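Local coordinates for protein short chain dehydrogenase (A0QTM2 homolog) (PDB 3SC4) that probably catalyses NAD(P)(H)-dependent oxidation or reduction as a short-chain dehydrogenase with a Rossmann fold, its substrate not established, at residues G141-P153 and Y224-Y238. Residues are numbered along the deposited sequence; the frame is centred on the assembly and turned at random.
Sequences GRDNPHILTLSPP and YADAAYVVLNKPSSY
His-146 lays one face of its imidazole on helix 222-232, where Leu-232 CA stands 4.2 Å from the ring centroid and 8° off its normal, a CH-pi contact. From the ring edge NE2 donates to Lys-234 O (3.1 Å), rising well above that carbonyl's plane. Asn-144 ND2 reaches the same oxygen from the opposite face at 2.8 Å, with the oxygen lying in its amide plane; CG anti to the backbone N (chi1 -175°) swings the amide to this carbonyl. Two side-chain donors thus grip one backbone oxygen, and the NE2 bond with the Leu-232 contact fixes the imidazole's rotation. Ser-236 OG lies between Asn-144 OD1 (3.0 Å) and Pro-145 O (3.1 Å), either able to take its proton. Further along the strand, the branches of Leu-148 divide, CD1 meeting Val-231 CG1 and CD2 meeting Ala-228 CB at 3.9 Å. Leu-150 and Tyr-224 pass alongside one another, pointing opposite ways, Leu-150 CG 3.7 Å from Tyr-224 CE1, while the phenol hydroxyl bonds to Leu-194 O. Strand 146-149, between strands 96-99 and 190-195 in the parallel sheet, runs nearly antiparallel to the helix (151°); helix 20-30 packs beside that helix, and helix 164-183 receives Ile-147 and Thr-149 on the sheet's other face.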
loop_
_atom_site.group_PDB
_atom_site.type_symbol
_atom_site.label_atom_id
_atom_site.label_comp_id
_atom_site.label_asym_id
_atom_site.label_seq_id
_atom_site.Cartn_x
_atom_site.Cartn_y
_atom_site.Cartn_z
ATOM N N GLY B 141 9.327 -18.286 19.669
ATOM C CA GLY B 141 9.392 -19.513 20.486
ATOM C C GLY B 141 8.071 -20.271 20.693
ATOM O O GLY B 141 8.072 -21.409 21.154
ATOM N N ARG B 142 6.941 -19.644 20.363
ATOM C CA ARG B 142 5.689 -19.972 21.053
ATOM C C ARG B 142 4.980 -21.161 20.432
ATOM O O ARG B 142 5.380 -21.626 19.360
ATOM C CB ARG B 142 4.769 -18.752 21.083
ATOM C CG ARG B 142 5.476 -17.423 21.462
ATOM C CD ARG B 142 5.831 -17.354 22.913
ATOM N NE ARG B 142 4.614 -17.297 23.717
ATOM C CZ ARG B 142 4.599 -17.433 25.039
ATOM N NH1 ARG B 142 3.452 -17.382 25.692
ATOM N NH2 ARG B 142 5.740 -17.626 25.712
ATOM N N ASP B 143 3.923 -21.629 21.102
ATOM C CA ASP B 143 3.258 -22.870 20.716
ATOM C C ASP B 143 2.559 -22.750 19.371
ATOM O O ASP B 143 2.704 -23.627 18.508
ATOM C CB ASP B 143 2.272 -23.371 21.800
ATOM C CG ASP B 143 2.984 -24.081 22.971
ATOM O OD1 ASP B 143 2.332 -24.301 24.010
ATOM O OD2 ASP B 143 4.195 -24.408 22.870
ATOM N N ASN B 144 1.839 -21.660 19.172
ATOM C CA ASN B 144 1.004 -21.525 18.002
ATOM C C ASN B 144 0.768 -20.034 17.626
ATOM O O ASN B 144 -0.347 -19.568 17.598
ATOM C CB ASN B 144 -0.307 -22.252 18.326
ATOM C CG ASN B 144 -1.252 -22.298 17.159
ATOM O OD1 ASN B 144 -0.847 -22.658 16.043
ATOM N ND2 ASN B 144 -2.527 -21.924 17.397
ATOM N N PRO B 145 1.836 -19.293 17.325
ATOM C CA PRO B 145 1.744 -17.828 17.208
ATOM C C PRO B 145 1.002 -17.312 15.972
ATOM O O PRO B 145 1.181 -17.851 14.878
ATOM C CB PRO B 145 3.209 -17.390 17.151
ATOM C CG PRO B 145 3.933 -18.606 16.636
ATOM C CD PRO B 145 3.216 -19.773 17.181
ATOM N N HIS B 146 0.212 -16.254 16.158
ATOM C CA HIS B 146 -0.636 -15.709 15.110
ATOM C C HIS B 146 -0.534 -14.211 15.027
ATOM O O HIS B 146 -0.690 -13.530 16.035
ATOM C CB HIS B 146 -2.112 -16.027 15.402
ATOM C CG HIS B 146 -2.590 -17.277 14.752
ATOM N ND1 HIS B 146 -3.211 -17.277 13.523
ATOM C CD2 HIS B 146 -2.502 -18.571 15.140
ATOM C CE1 HIS B 146 -3.506 -18.520 13.188
ATOM N NE2 HIS B 146 -3.086 -19.325 14.150
ATOM N N ILE B 147 -0.318 -13.692 13.823
ATOM C CA ILE B 147 -0.588 -12.291 13.575
ATOM C C ILE B 147 -1.906 -12.197 12.824
ATOM O O ILE B 147 -2.108 -12.908 11.862
ATOM C CB ILE B 147 0.490 -11.629 12.760
ATOM C CG1 ILE B 147 1.861 -11.861 13.426
ATOM C CG2 ILE B 147 0.139 -10.156 12.628
ATOM C CD1 ILE B 147 3.098 -11.312 12.656
ATOM N N LEU B 148 -2.792 -11.314 13.258
ATOM C CA LEU B 148 -4.099 -11.165 12.620
ATOM C C LEU B 148 -4.355 -9.695 12.400
ATOM O O LEU B 148 -4.269 -8.891 13.348
ATOM C CB LEU B 148 -5.196 -11.741 13.507
ATOM C CG LEU B 148 -6.577 -11.845 12.872
ATOM C CD1 LEU B 148 -6.599 -12.869 11.768
ATOM C CD2 LEU B 148 -7.595 -12.223 13.945
ATOM N N THR B 149 -4.689 -9.349 11.158
ATOM C CA THR B 149 -4.736 -7.966 10.725
ATOM C C THR B 149 -6.118 -7.717 10.189
ATOM O O THR B 149 -6.654 -8.507 9.441
ATOM C CB THR B 149 -3.619 -7.697 9.679
ATOM O OG1 THR B 149 -2.351 -7.890 10.305
ATOM C CG2 THR B 149 -3.667 -6.290 9.163
ATOM N N LEU B 150 -6.707 -6.627 10.630
ATOM C CA LEU B 150 -8.119 -6.360 10.409
ATOM C C LEU B 150 -8.248 -5.501 9.161
ATOM O O LEU B 150 -8.286 -4.249 9.232
ATOM C CB LEU B 150 -8.739 -5.735 11.659
ATOM C CG LEU B 150 -9.235 -6.764 12.705
ATOM C CD1 LEU B 150 -8.398 -8.051 12.823
ATOM C CD2 LEU B 150 -9.467 -6.154 14.068
ATOM N N SER B 151 -8.285 -6.192 8.011
ATOM C CA SER B 151 -8.203 -5.540 6.704
ATOM C C SER B 151 -8.782 -6.473 5.664
ATOM O O SER B 151 -8.981 -7.644 5.949
ATOM C CB SER B 151 -6.755 -5.198 6.395
ATOM O OG SER B 151 -6.013 -6.390 6.269
ATOM N N PRO B 152 -9.066 -5.962 4.454
ATOM C CA PRO B 152 -9.892 -6.698 3.517
ATOM C C PRO B 152 -9.085 -7.467 2.504
ATOM O O PRO B 152 -7.896 -7.189 2.339
ATOM C CB PRO B 152 -10.618 -5.579 2.785
ATOM C CG PRO B 152 -9.589 -4.487 2.684
ATOM C CD PRO B 152 -8.691 -4.641 3.904
ATOM N N PRO B 153 -9.720 -8.406 1.803
ATOM C CA PRO B 153 -9.100 -9.017 0.620
ATOM C C PRO B 153 -8.822 -7.968 -0.426
ATOM O O PRO B 153 -9.557 -6.965 -0.497
ATOM C CB PRO B 153 -10.184 -9.956 0.060
ATOM C CG PRO B 153 -11.201 -10.065 1.105
ATOM C CD PRO B 153 -11.122 -8.807 1.951
ATOM N N TYR B 224 -17.037 -10.293 14.596
ATOM C CA TYR B 224 -15.588 -10.165 14.430
ATOM C C TYR B 224 -14.824 -10.904 15.537
ATOM O O TYR B 224 -13.841 -11.605 15.271
ATOM C CB TYR B 224 -15.191 -8.683 14.465
ATOM C CG TYR B 224 -14.323 -8.167 13.329
ATOM C CD1 TYR B 224 -13.213 -8.867 12.887
ATOM C CD2 TYR B 224 -14.579 -6.912 12.753
ATOM C CE1 TYR B 224 -12.414 -8.384 11.866
ATOM C CE2 TYR B 224 -13.783 -6.418 11.728
ATOM C CZ TYR B 224 -12.702 -7.161 11.292
ATOM O OH TYR B 224 -11.918 -6.672 10.278
ATOM N N ALA B 225 -15.259 -10.724 16.784
ATOM C CA ALA B 225 -14.636 -11.409 17.943
ATOM C C ALA B 225 -14.673 -12.938 17.801
ATOM O O ALA B 225 -13.651 -13.602 17.918
ATOM C CB ALA B 225 -15.296 -10.981 19.248
ATOM N N ASP B 226 -15.849 -13.491 17.535
ATOM C CA ASP B 226 -15.990 -14.943 17.341
ATOM C C ASP B 226 -15.182 -15.439 16.140
ATOM O O ASP B 226 -14.543 -16.484 16.228
ATOM C CB ASP B 226 -17.458 -15.355 17.191
ATOM C CG ASP B 226 -18.227 -15.315 18.508
ATOM O OD1 ASP B 226 -17.611 -15.097 19.568
ATOM O OD2 ASP B 226 -19.465 -15.520 18.481
ATOM N N ALA B 227 -15.174 -14.697 15.032
ATOM C CA ALA B 227 -14.383 -15.141 13.865
ATOM C C ALA B 227 -12.881 -15.122 14.223
ATOM O O ALA B 227 -12.160 -16.082 13.953
ATOM C CB ALA B 227 -14.677 -14.307 12.598
ATOM N N ALA B 228 -12.428 -14.052 14.873
ATOM C CA ALA B 228 -11.019 -13.931 15.262
ATOM C C ALA B 228 -10.595 -15.129 16.100
ATOM O O ALA B 228 -9.538 -15.725 15.870
ATOM C CB ALA B 228 -10.797 -12.625 16.049
ATOM N N TYR B 229 -11.459 -15.474 17.061
ATOM C CA TYR B 229 -11.210 -16.550 17.998
ATOM C C TYR B 229 -10.967 -17.852 17.252
ATOM O O TYR B 229 -10.019 -18.565 17.525
ATOM C CB TYR B 229 -12.391 -16.674 18.963
ATOM C CG TYR B 229 -12.156 -17.675 20.084
ATOM C CD1 TYR B 229 -11.405 -17.332 21.218
ATOM C CD2 TYR B 229 -12.682 -18.976 20.001
ATOM C CE1 TYR B 229 -11.185 -18.245 22.242
ATOM C CE2 TYR B 229 -12.465 -19.911 21.012
ATOM C CZ TYR B 229 -11.715 -19.545 22.132
ATOM O OH TYR B 229 -11.532 -20.477 23.123
ATOM N N VAL B 230 -11.820 -18.146 16.289
ATOM C CA VAL B 230 -11.651 -19.338 15.470
ATOM C C VAL B 230 -10.280 -19.338 14.794
ATOM O O VAL B 230 -9.564 -20.338 14.845
ATOM C CB VAL B 230 -12.761 -19.446 14.411
ATOM C CG1 VAL B 230 -12.442 -20.568 13.410
ATOM C CG2 VAL B 230 -14.151 -19.624 15.101
ATOM N N VAL B 231 -9.903 -18.206 14.204
ATOM C CA VAL B 231 -8.644 -18.099 13.464
ATOM C C VAL B 231 -7.442 -18.240 14.398
ATOM O O VAL B 231 -6.468 -18.929 14.062
ATOM C CB VAL B 231 -8.556 -16.780 12.637
ATOM C CG1 VAL B 231 -7.161 -16.592 12.031
ATOM C CG2 VAL B 231 -9.589 -16.782 11.553
ATOM N N LEU B 232 -7.521 -17.640 15.587
ATOM C CA LEU B 232 -6.381 -17.646 16.518
ATOM C C LEU B 232 -6.126 -19.009 17.162
ATOM O O LEU B 232 -5.061 -19.236 17.748
ATOM C CB LEU B 232 -6.565 -16.578 17.589
ATOM C CG LEU B 232 -6.577 -15.141 17.056
ATOM C CD1 LEU B 232 -6.972 -14.156 18.146
ATOM C CD2 LEU B 232 -5.228 -14.818 16.466
ATOM N N ASN B 233 -7.097 -19.905 17.035
ATOM C CA ASN B 233 -6.953 -21.290 17.469
ATOM C C ASN B 233 -6.536 -22.250 16.371
ATOM O O ASN B 233 -6.299 -23.436 16.659
ATOM C CB ASN B 233 -8.254 -21.780 18.095
ATOM C CG ASN B 233 -8.414 -21.293 19.498
ATOM O OD1 ASN B 233 -7.765 -21.805 20.391
ATOM N ND2 ASN B 233 -9.266 -20.283 19.705
ATOM N N LYS B 234 -6.412 -21.777 15.128
ATOM C CA LYS B 234 -5.979 -22.681 14.055
ATOM C C LYS B 234 -4.483 -22.918 14.187
ATOM O O LYS B 234 -3.802 -22.198 14.918
ATOM C CB LYS B 234 -6.294 -22.122 12.669
ATOM C CG LYS B 234 -7.762 -22.073 12.331
ATOM C CD LYS B 234 -8.344 -23.401 11.840
ATOM C CE LYS B 234 -9.514 -23.148 10.870
ATOM N NZ LYS B 234 -10.619 -24.094 11.033
ATOM N N PRO B 235 -3.973 -23.950 13.509
ATOM C CA PRO B 235 -2.531 -24.126 13.548
ATOM C C PRO B 235 -1.820 -23.000 12.794
ATOM O O PRO B 235 -2.399 -22.389 11.878
ATOM C CB PRO B 235 -2.304 -25.487 12.876
ATOM C CG PRO B 235 -3.633 -25.897 12.309
ATOM C CD PRO B 235 -4.675 -25.156 13.048
ATOM N N SER B 236 -0.582 -22.725 13.179
ATOM C CA SER B 236 0.196 -21.661 12.556
ATOM C C SER B 236 0.487 -21.931 11.053
ATOM O O SER B 236 0.974 -21.046 10.346
ATOM C CB SER B 236 1.488 -21.419 13.357
ATOM O OG SER B 236 1.187 -20.929 14.662
ATOM N N SER B 237 0.174 -23.136 10.566
ATOM C CA SER B 237 0.195 -23.423 9.126
ATOM C C SER B 237 -0.992 -22.762 8.385
ATOM O O SER B 237 -0.981 -22.611 7.167
ATOM C CB SER B 237 0.180 -24.951 8.913
ATOM O OG SER B 237 -0.942 -25.545 9.550
ATOM N N TYR B 238 -2.036 -22.396 9.115
ATOM C CA TYR B 238 -3.184 -21.683 8.509
ATOM C C TYR B 238 -2.819 -20.206 8.362
ATOM O O TYR B 238 -3.013 -19.428 9.270
ATOM C CB TYR B 238 -4.382 -21.866 9.408
ATOM C CG TYR B 238 -5.684 -21.286 8.949
ATOM C CD1 TYR B 238 -6.518 -21.997 8.068
ATOM C CD2 TYR B 238 -6.140 -20.066 9.451
ATOM C CE1 TYR B 238 -7.761 -21.486 7.685
ATOM C CE2 TYR B 238 -7.364 -19.552 9.074
ATOM C CZ TYR B 238 -8.174 -20.264 8.199
ATOM O OH TYR B 238 -9.383 -19.745 7.823
#